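Local atomic coordinates of catalase-3 (Neurospora crassa, PDB entry 4AJ9), a protein that breaks down hydrogen peroxide to water and dioxygen at a heme group, a reaction that probably protects the fungal cell from peroxide damage. Residues T189-M194 against N462-E467; A238-E243 against V667-E672; P454-F459 against V519-E524. All coordinates share one frame; numbering follows the deposited sequence.

Contact 1: residues T189-M194 against N462-E467; sequences TLFWAM and NAIRFE
A463, on the helix 454-468, meets M194 of the segment 189-194, and their CA atoms lie only 5.6 Å apart. The small side chain suits so close an approach: A463 CB lies 3.5 Å from M194 O and is also touched by the sulphur, M194 SD to A463 CB being 3.8 Å. One residue on, I464 turns its CG1 branch to the same methionine, I464 CG1 standing 3.7 Å from M194 CG, and the two side chains cross at about a right angle. Chi2 of I464, anti at 173°, carries CD1 on toward F191, where it approaches F191 CE1 obliquely at 4.3 Å; L484 of the helix 474-487 touches both I464 and F191. A turn further along, E467 receives the end of the methionine: M194 CE lies 3.7 Å from E467 CD, and both carboxylate oxygens are nearly as near. Bends at chi2 (-64°) and chi3, which an unbranched, flexible side chain readily allows, set M194 SD beside A463 and CE against E467, while CG meets I464. No hydrogen bond links the two segments, so the heme-binding catalase domain and the C-terminal helices of the catalase core are joined here by apolar packing, with the methionine methyl resting against a buried carboxylate whose OE1 bonds T171 OG1 and W177 NE1.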
loop_
_atom_site.group_PDB
_atom_site.type_symbol
_atom_site.label_atom_id
_atom_site.label_comp_id
_atom_site.label_asym_id
_atom_site.label_seq_id
_atom_site.Cartn_x
_atom_site.Cartn_y
_atom_site.Cartn_z
ATOM N N THR C 189 15.566 12.712 -30.804
ATOM C CA THR C 189 14.537 13.292 -29.960
ATOM C C THR C 189 15.047 14.581 -29.325
ATOM O O THR C 189 14.293 15.535 -29.158
ATOM C CB THR C 189 14.050 12.296 -28.880
ATOM O OG1 THR C 189 13.537 11.125 -29.519
ATOM C CG2 THR C 189 12.933 12.913 -28.030
ATOM N N LEU C 190 16.338 14.628 -29.000
ATOM C CA LEU C 190 16.910 15.836 -28.426
ATOM C C LEU C 190 16.688 17.053 -29.344
ATOM O O LEU C 190 16.217 18.099 -28.897
ATOM C CB LEU C 190 18.397 15.634 -28.116
ATOM C CG LEU C 190 19.150 16.821 -27.504
ATOM C CD1 LEU C 190 18.566 17.246 -26.142
ATOM C CD2 LEU C 190 20.626 16.483 -27.389
ATOM N N PHE C 191 17.011 16.912 -30.626
ATOM C CA PHE C 191 16.823 18.002 -31.591
ATOM C C PHE C 191 15.367 18.473 -31.644
ATOM O O PHE C 191 15.087 19.672 -31.712
ATOM C CB PHE C 191 17.319 17.584 -32.987
ATOM C CG PHE C 191 18.761 17.931 -33.249
ATOM C CD1 PHE C 191 19.759 17.502 -32.387
ATOM C CD2 PHE C 191 19.114 18.715 -34.335
ATOM C CE1 PHE C 191 21.079 17.839 -32.616
ATOM C CE2 PHE C 191 20.433 19.056 -34.567
ATOM C CZ PHE C 191 21.416 18.620 -33.704
ATOM N N TRP C 192 14.433 17.527 -31.616
ATOM C CA TRP C 192 13.019 17.879 -31.594
ATOM C C TRP C 192 12.671 18.644 -30.311
ATOM O O TRP C 192 11.902 19.611 -30.338
ATOM C CB TRP C 192 12.143 16.627 -31.679
ATOM C CG TRP C 192 11.990 16.021 -33.073
ATOM C CD1 TRP C 192 12.840 15.137 -33.678
ATOM C CD2 TRP C 192 10.907 16.234 -34.002
ATOM N NE1 TRP C 192 12.359 14.793 -34.924
ATOM C CE2 TRP C 192 11.178 15.448 -35.145
ATOM C CE3 TRP C 192 9.736 16.998 -33.972
ATOM C CZ2 TRP C 192 10.327 15.414 -36.252
ATOM C CZ3 TRP C 192 8.895 16.973 -35.080
ATOM C CH2 TRP C 192 9.194 16.178 -36.202
ATOM N N ALA C 193 13.223 18.196 -29.185
ATOM C CA ALA C 193 12.929 18.843 -27.902
ATOM C C ALA C 193 13.556 20.241 -27.842
ATOM O O ALA C 193 13.069 21.123 -27.130
ATOM C CB ALA C 193 13.421 17.974 -26.733
ATOM N N MET C 194 14.641 20.432 -28.593
ATOM C CA MET C 194 15.291 21.743 -28.697
ATOM C C MET C 194 14.609 22.652 -29.719
ATOM O O MET C 194 14.982 23.813 -29.858
ATOM C CB MET C 194 16.773 21.591 -29.056
ATOM C CG MET C 194 17.605 20.848 -28.019
ATOM S SD MET C 194 17.670 21.735 -26.442
ATOM C CE MET C 194 16.909 20.535 -25.338
ATOM N N ASN C 462 20.202 27.850 -30.511
ATOM C CA ASN C 462 20.170 28.691 -29.324
ATOM C C ASN C 462 19.691 27.946 -28.081
ATOM O O ASN C 462 20.126 28.242 -26.975
ATOM C CB ASN C 462 19.320 29.941 -29.566
ATOM C CG ASN C 462 20.018 30.947 -30.467
ATOM O OD1 ASN C 462 21.204 30.800 -30.777
ATOM N ND2 ASN C 462 19.295 31.973 -30.874
ATOM N N ALA C 463 18.783 26.995 -28.267
ATOM C CA ALA C 463 18.335 26.167 -27.157
ATOM C C ALA C 463 19.488 25.270 -26.701
ATOM O O ALA C 463 19.746 25.113 -25.505
ATOM C CB ALA C 463 17.115 25.341 -27.563
ATOM N N ILE C 464 20.198 24.688 -27.663
ATOM C CA ILE C 464 21.354 23.856 -27.330
ATOM C C ILE C 464 22.434 24.687 -26.649
ATOM O O ILE C 464 23.036 24.247 -25.665
ATOM C CB ILE C 464 21.935 23.152 -28.570
ATOM C CG1 ILE C 464 20.879 22.228 -29.201
ATOM C CG2 ILE C 464 23.196 22.370 -28.192
ATOM C CD1 ILE C 464 21.308 21.606 -30.562
ATOM N N ARG C 465 22.677 25.892 -27.168
ATOM C CA ARG C 465 23.616 26.816 -26.519
ATOM C C ARG C 465 23.203 27.104 -25.076
ATOM O O ARG C 465 24.025 27.066 -24.160
ATOM C CB ARG C 465 23.690 28.151 -27.281
ATOM C CG ARG C 465 24.430 28.099 -28.609
ATOM C CD ARG C 465 24.228 29.420 -29.390
ATOM N NE ARG C 465 25.167 29.575 -30.500
ATOM C CZ ARG C 465 25.067 30.506 -31.449
ATOM N NH1 ARG C 465 24.049 31.363 -31.455
ATOM N NH2 ARG C 465 25.986 30.572 -32.406
ATOM N N PHE C 466 21.929 27.421 -24.875
ATOM C CA PHE C 466 21.452 27.743 -23.529
ATOM C C PHE C 466 21.702 26.551 -22.594
ATOM O O PHE C 466 22.374 26.681 -21.567
ATOM C CB PHE C 466 19.966 28.128 -23.563
ATOM C CG PHE C 466 19.324 28.229 -22.200
ATOM C CD1 PHE C 466 18.768 27.108 -21.600
ATOM C CD2 PHE C 466 19.264 29.449 -21.526
ATOM C CE1 PHE C 466 18.171 27.187 -20.344
ATOM C CE2 PHE C 466 18.667 29.541 -20.265
ATOM C CZ PHE C 466 18.116 28.406 -19.673
ATOM N N GLU C 467 21.179 25.388 -22.981
ATOM C CA GLU C 467 21.273 24.163 -22.179
ATOM C C GLU C 467 22.697 23.703 -21.898
ATOM O O GLU C 467 23.053 23.428 -20.754
ATOM C CB GLU C 467 20.490 23.025 -22.849
ATOM C CG GLU C 467 18.999 23.324 -22.994
ATOM C CD GLU C 467 18.119 22.313 -22.287
ATOM O OE1 GLU C 467 18.620 21.223 -21.929
ATOM O OE2 GLU C 467 16.918 22.608 -22.095
#

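Contact 2: residues A238-E243 against V667-E672; sequences ALVWEE and VFKFLE
The F668 ring meets A238 at its edge, where F668 CE2 lies 3.6 Å from A238 O, near the ring plane; within 667-672 itself, V667 CG1 packs over the centre of one face of the F670 ring. F668 leaves the helix 654-667 with positive phi (75°), and K669 after it crosses to the catalase domain. Its long chain passes A238 O, 3.5 Å from K669 CE, and meets E243 tip to tip in a salt bridge, K669 NZ to E243 OE1 being 2.7 Å. The ammonium arrives on the syn side of that oxygen, 23° out of the carboxylate plane. E243 is three residues beyond V240, the N-cap of the helix 241-250, and E243 OE1 also accepts from V240 N at 3.2 Å: this is the half of a capping box in which the N3 side chain accepts from the N-cap amide, and valine cannot supply the other. Glutamate suits the place because its chain, extended beyond CG (chi2 -179°), reaches both donors. Its other oxygen, OE2, forms a salt bridge with K625. An alanine at E243 would probably leave V240 N without this acceptor and K669 and K625 without their carboxylate mate. K669 NZ also bonds W623 O, which like K625 lies in the C-terminal domain.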
loop_
_atom_site.group_PDB
_atom_site.type_symbol
_atom_site.label_atom_id
_atom_site.label_comp_id
_atom_site.label_asym_id
_atom_site.label_seq_id
_atom_site.Cartn_x
_atom_site.Cartn_y
_atom_site.Cartn_z
ATOM N N ALA C 238 4.396 27.527 -31.443
ATOM C CA ALA C 238 5.334 27.440 -30.325
ATOM C C ALA C 238 5.739 28.808 -29.797
ATOM O O ALA C 238 5.625 29.823 -30.482
ATOM C CB ALA C 238 6.561 26.647 -30.726
ATOM N N LEU C 239 6.211 28.815 -28.559
ATOM C CA LEU C 239 6.688 30.015 -27.908
ATOM C C LEU C 239 8.160 30.203 -28.268
ATOM O O LEU C 239 8.711 29.409 -29.029
ATOM C CB LEU C 239 6.539 29.834 -26.399
ATOM C CG LEU C 239 5.141 29.407 -25.933
ATOM C CD1 LEU C 239 5.115 29.121 -24.423
ATOM C CD2 LEU C 239 4.100 30.462 -26.303
ATOM N N VAL C 240 8.797 31.246 -27.732
ATOM C CA VAL C 240 10.257 31.327 -27.745
ATOM C C VAL C 240 10.765 31.074 -26.322
ATOM O O VAL C 240 10.014 31.247 -25.363
ATOM C CB VAL C 240 10.772 32.681 -28.319
ATOM C CG1 VAL C 240 10.320 32.828 -29.772
ATOM C CG2 VAL C 240 10.281 33.860 -27.486
ATOM N N TRP C 241 12.013 30.636 -26.185
ATOM C CA TRP C 241 12.516 30.207 -24.877
ATOM C C TRP C 241 12.439 31.298 -23.800
ATOM O O TRP C 241 11.943 31.060 -22.690
ATOM C CB TRP C 241 13.935 29.641 -24.984
ATOM C CG TRP C 241 14.489 29.212 -23.657
ATOM C CD1 TRP C 241 15.627 29.671 -23.057
ATOM C CD2 TRP C 241 13.906 28.270 -22.745
ATOM N NE1 TRP C 241 15.796 29.060 -21.832
ATOM C CE2 TRP C 241 14.753 28.198 -21.618
ATOM C CE3 TRP C 241 12.752 27.479 -22.773
ATOM C CZ2 TRP C 241 14.492 27.354 -20.536
ATOM C CZ3 TRP C 241 12.482 26.650 -21.689
ATOM C CH2 TRP C 241 13.352 26.595 -20.586
ATOM N N GLU C 242 12.912 32.495 -24.137
ATOM C CA GLU C 242 12.900 33.613 -23.197
ATOM C C GLU C 242 11.488 33.946 -22.706
ATOM O O GLU C 242 11.323 34.458 -21.611
ATOM C CB GLU C 242 13.589 34.859 -23.794
ATOM C CG GLU C 242 13.086 35.298 -25.160
ATOM C CD GLU C 242 13.814 34.629 -26.324
ATOM O OE1 GLU C 242 14.338 33.505 -26.157
ATOM O OE2 GLU C 242 13.849 35.236 -27.419
ATOM N N GLU C 243 10.484 33.653 -23.529
ATOM C CA GLU C 243 9.078 33.826 -23.178
ATOM C C GLU C 243 8.616 32.708 -22.251
ATOM O O GLU C 243 8.016 32.951 -21.199
ATOM C CB GLU C 243 8.246 33.768 -24.457
ATOM C CG GLU C 243 6.737 33.867 -24.294
ATOM C CD GLU C 243 6.029 33.780 -25.637
ATOM O OE1 GLU C 243 6.643 33.251 -26.596
ATOM O OE2 GLU C 243 4.877 34.258 -25.745
ATOM N N VAL C 667 -0.042 34.630 -38.653
ATOM C CA VAL C 667 1.406 34.435 -38.749
ATOM C C VAL C 667 1.952 33.982 -37.386
ATOM O O VAL C 667 2.878 33.170 -37.301
ATOM C CB VAL C 667 2.105 35.737 -39.161
ATOM C CG1 VAL C 667 3.611 35.546 -39.222
ATOM C CG2 VAL C 667 1.559 36.233 -40.507
ATOM N N PHE C 668 1.370 34.554 -36.337
ATOM C CA PHE C 668 1.607 34.181 -34.937
ATOM C C PHE C 668 2.931 34.638 -34.303
ATOM O O PHE C 668 2.924 35.304 -33.269
ATOM C CB PHE C 668 1.375 32.685 -34.693
ATOM C CG PHE C 668 1.370 32.340 -33.242
ATOM C CD1 PHE C 668 0.277 32.665 -32.453
ATOM C CD2 PHE C 668 2.471 31.749 -32.651
ATOM C CE1 PHE C 668 0.270 32.381 -31.102
ATOM C CE2 PHE C 668 2.475 31.470 -31.300
ATOM C CZ PHE C 668 1.374 31.786 -30.521
ATOM N N LYS C 669 4.056 34.262 -34.897
ATOM C CA LYS C 669 5.347 34.803 -34.488
ATOM C C LYS C 669 6.026 35.485 -35.664
ATOM O O LYS C 669 6.081 34.939 -36.774
ATOM C CB LYS C 669 6.266 33.707 -33.941
ATOM C CG LYS C 669 5.791 33.067 -32.640
ATOM C CD LYS C 669 5.826 34.047 -31.487
ATOM C CE LYS C 669 6.113 33.318 -30.172
ATOM N NZ LYS C 669 5.772 34.162 -28.999
ATOM N N PHE C 670 6.553 36.676 -35.412
ATOM C CA PHE C 670 7.256 37.421 -36.435
ATOM C C PHE C 670 8.754 37.217 -36.309
ATOM O O PHE C 670 9.425 37.884 -35.527
ATOM C CB PHE C 670 6.840 38.888 -36.396
ATOM C CG PHE C 670 5.475 39.112 -36.957
ATOM C CD1 PHE C 670 4.349 38.858 -36.194
ATOM C CD2 PHE C 670 5.312 39.502 -38.278
ATOM C CE1 PHE C 670 3.087 39.029 -36.721
ATOM C CE2 PHE C 670 4.051 39.676 -38.814
ATOM C CZ PHE C 670 2.932 39.442 -38.030
ATOM N N LEU C 671 9.261 36.273 -37.096
ATOM C CA LEU C 671 10.618 35.763 -36.939
ATOM C C LEU C 671 11.699 36.727 -37.420
ATOM O O LEU C 671 12.892 36.468 -37.238
ATOM C CB LEU C 671 10.763 34.422 -37.665
ATOM C CG LEU C 671 9.826 33.305 -37.200
ATOM C CD1 LEU C 671 10.100 32.014 -37.986
ATOM C CD2 LEU C 671 9.972 33.077 -35.702
ATOM N N GLU C 672 11.297 37.837 -38.027
ATOM C CA GLU C 672 12.288 38.807 -38.477
ATOM C C GLU C 672 12.935 39.498 -37.291
ATOM O O GLU C 672 13.946 40.177 -37.442
ATOM C CB GLU C 672 11.681 39.838 -39.433
ATOM C CG GLU C 672 10.232 40.159 -39.165
ATOM C CD GLU C 672 9.297 39.137 -39.780
ATOM O OE1 GLU C 672 9.319 38.977 -41.018
ATOM O OE2 GLU C 672 8.539 38.500 -39.026
#

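Contact 3: residues P454-F459 against V519-E524; sequences PVEQQF and VSIFNE
E456 and F522 bring the backbones closest, their CA atoms 6.8 Å apart, where the first turns of the helix 454-468 face a loop without regular structure. The loop runs S520 to N523 past the helix and turns the consecutive amide groups of I521 and F522 to the same carboxylate. That carboxylate belongs to E456, whose chain, with CG anti to the backbone N (chi1 -157°), is extended beyond CG and brings its oxygens to the loop. E456 OE2 takes I521 N through its syn lone pair at 2.8 Å, a nearly straight bond (162°), and F522 N from above the carboxylate plane at 3.2 Å. E456 OE1 accepts the hydroxyl of S520 on its own syn lone pair, with S520 OG 2.7 Å away. S520 OG in turn accepts from N523 N, three residues on, at 3.0 Å, which makes an ST motif: a small residue that can both donate and accept is apt here, since it passes the glutamate's hold on to the bend of the loop. E456 OE1 also receives T453 N, just ahead of the helix, so several donors fix the rotation of this buried carboxylate and probably stabilise its negative charge. The loop belongs to the linker between the helices of the catalase core and the C-terminal domain of large-subunit catalases, and the glutamate ties it back to those helices. Beside these bonds the F522 ring presents its edge to the carboxylate, F522 CD2 lying 3.4 Å from E456 OE2, with the two planes 76° apart. Over one face of F522 comes the edge of F459 in a T-shaped (edge-to-face) pair, ring centroids 5.6 Å apart, and F674 forms another edge-to-face pair with F459.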
loop_
_atom_site.group_PDB
_atom_site.type_symbol
_atom_site.label_atom_id
_atom_site.label_comp_id
_atom_site.label_asym_id
_atom_site.label_seq_id
_atom_site.Cartn_x
_atom_site.Cartn_y
_atom_site.Cartn_z
ATOM N N PRO C 454 15.257 28.867 -41.522
ATOM C CA PRO C 454 16.525 29.381 -40.998
ATOM C C PRO C 454 16.450 29.877 -39.548
ATOM O O PRO C 454 17.362 29.594 -38.777
ATOM C CB PRO C 454 16.843 30.542 -41.943
ATOM C CG PRO C 454 16.213 30.132 -43.237
ATOM C CD PRO C 454 14.933 29.439 -42.842
ATOM N N VAL C 455 15.414 30.624 -39.191
ATOM C CA VAL C 455 15.289 31.136 -37.827
ATOM C C VAL C 455 14.889 29.998 -36.890
ATOM O O VAL C 455 15.282 29.957 -35.720
ATOM C CB VAL C 455 14.253 32.274 -37.742
ATOM C CG1 VAL C 455 14.013 32.670 -36.280
ATOM C CG2 VAL C 455 14.727 33.475 -38.555
ATOM N N GLU C 456 14.103 29.071 -37.423
ATOM C CA GLU C 456 13.719 27.871 -36.693
ATOM C C GLU C 456 14.958 27.053 -36.342
ATOM O O GLU C 456 15.089 26.556 -35.223
ATOM C CB GLU C 456 12.759 27.045 -37.538
ATOM C CG GLU C 456 11.887 26.111 -36.750
ATOM C CD GLU C 456 10.727 25.579 -37.566
ATOM O OE1 GLU C 456 10.812 25.602 -38.820
ATOM O OE2 GLU C 456 9.736 25.141 -36.948
ATOM N N GLN C 457 15.874 26.922 -37.300
ATOM C CA GLN C 457 17.159 26.268 -37.044
ATOM C C GLN C 457 17.921 27.041 -35.977
ATOM O O GLN C 457 18.611 26.461 -35.132
ATOM C CB GLN C 457 17.992 26.191 -38.327
ATOM C CG GLN C 457 17.447 25.242 -39.386
ATOM C CD GLN C 457 18.326 25.212 -40.631
ATOM O OE1 GLN C 457 19.016 26.183 -40.923
ATOM N NE2 GLN C 457 18.318 24.091 -41.356
ATOM N N GLN C 458 17.791 28.362 -36.010
ATOM C CA GLN C 458 18.495 29.186 -35.037
ATOM C C GLN C 458 17.952 28.924 -33.629
ATOM O O GLN C 458 18.713 28.902 -32.669
ATOM C CB GLN C 458 18.402 30.675 -35.396
ATOM C CG GLN C 458 19.283 31.572 -34.521
ATOM C CD GLN C 458 20.762 31.332 -34.723
ATOM O OE1 GLN C 458 21.307 31.598 -35.797
ATOM N NE2 GLN C 458 21.428 30.845 -33.685
ATOM N N PHE C 459 16.641 28.714 -33.514
ATOM C CA PHE C 459 16.029 28.425 -32.217
ATOM C C PHE C 459 16.601 27.141 -31.624
ATOM O O PHE C 459 16.901 27.075 -30.430
ATOM C CB PHE C 459 14.510 28.317 -32.333
ATOM C CG PHE C 459 13.815 29.637 -32.528
ATOM C CD1 PHE C 459 14.364 30.801 -32.035
ATOM C CD2 PHE C 459 12.603 29.705 -33.194
ATOM C CE1 PHE C 459 13.716 32.008 -32.202
ATOM C CE2 PHE C 459 11.957 30.908 -33.368
ATOM C CZ PHE C 459 12.517 32.058 -32.865
ATOM N N VAL C 519 7.513 18.696 -40.564
ATOM C CA VAL C 519 8.186 18.727 -39.266
ATOM C C VAL C 519 8.406 20.145 -38.742
ATOM O O VAL C 519 8.720 20.346 -37.558
ATOM C CB VAL C 519 9.511 17.907 -39.271
ATOM C CG1 VAL C 519 9.231 16.441 -39.630
ATOM C CG2 VAL C 519 10.499 18.503 -40.232
ATOM N N SER C 520 8.230 21.129 -39.620
ATOM C CA SER C 520 8.376 22.535 -39.242
ATOM C C SER C 520 7.118 23.096 -38.564
ATOM O O SER C 520 5.997 22.701 -38.883
ATOM C CB SER C 520 8.737 23.386 -40.466
ATOM O OG SER C 520 8.600 24.776 -40.198
ATOM N N ILE C 521 7.310 24.016 -37.625
ATOM C CA ILE C 521 6.184 24.706 -37.003
ATOM C C ILE C 521 6.016 26.079 -37.645
ATOM O O ILE C 521 4.912 26.483 -38.020
ATOM C CB ILE C 521 6.399 24.871 -35.483
ATOM C CG1 ILE C 521 6.344 23.506 -34.781
ATOM C CG2 ILE C 521 5.355 25.817 -34.896
ATOM C CD1 ILE C 521 6.895 23.536 -33.368
ATOM N N PHE C 522 7.136 26.778 -37.793
ATOM C CA PHE C 522 7.132 28.181 -38.192
ATOM C C PHE C 522 7.032 28.430 -39.704
ATOM O O PHE C 522 6.875 29.570 -40.138
ATOM C CB PHE C 522 8.359 28.883 -37.608
ATOM C CG PHE C 522 8.348 28.949 -36.115
ATOM C CD1 PHE C 522 7.591 29.896 -35.464
ATOM C CD2 PHE C 522 9.074 28.043 -35.364
ATOM C CE1 PHE C 522 7.568 29.957 -34.087
ATOM C CE2 PHE C 522 9.055 28.100 -33.986
ATOM C CZ PHE C 522 8.298 29.061 -33.349
ATOM N N ASN C 523 7.102 27.376 -40.509
ATOM C CA ASN C 523 6.990 27.571 -41.956
ATOM C C ASN C 523 5.536 27.597 -42.439
ATOM O O ASN C 523 5.265 27.449 -43.627
ATOM C CB ASN C 523 7.803 26.519 -42.722
ATOM C CG ASN C 523 7.082 25.194 -42.839
ATOM O OD1 ASN C 523 6.179 24.897 -42.062
ATOM N ND2 ASN C 523 7.479 24.385 -43.818
ATOM N N GLU C 524 4.601 27.795 -41.519
ATOM C CA GLU C 524 3.192 27.773 -41.887
ATOM C C GLU C 524 2.337 28.570 -40.904
ATOM O O GLU C 524 2.544 28.508 -39.697
ATOM C CB GLU C 524 2.702 26.329 -41.977
ATOM C CG GLU C 524 1.273 26.202 -42.456
ATOM C CD GLU C 524 0.926 24.793 -42.900
ATOM O OE1 GLU C 524 1.475 23.828 -42.321
ATOM O OE2 GLU C 524 0.107 24.655 -43.835
#

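In the fold
From the N terminus, the chain first supplies 189-194 and 238-243, both in the catalase domain, and finds their partners much later. Contact 1 closes the loop from 189-194 to 462-467. Contact 3 closes the shortest loop, from 454-459 at the start of the helix 454-468 to the linker at 519-524, and lies wholly within the loop that contact 2 closes between 238-243 and 667-672. Contact 1 crosses both, since 462-467 falls between the two segments of each. Contacts 1 and 3 share the helix 454-468, while L671 packs on F522 and F459, joining contacts 2 and 3. Together they bind the catalase domain, its C-terminal helices, the linker and the C-terminal domain.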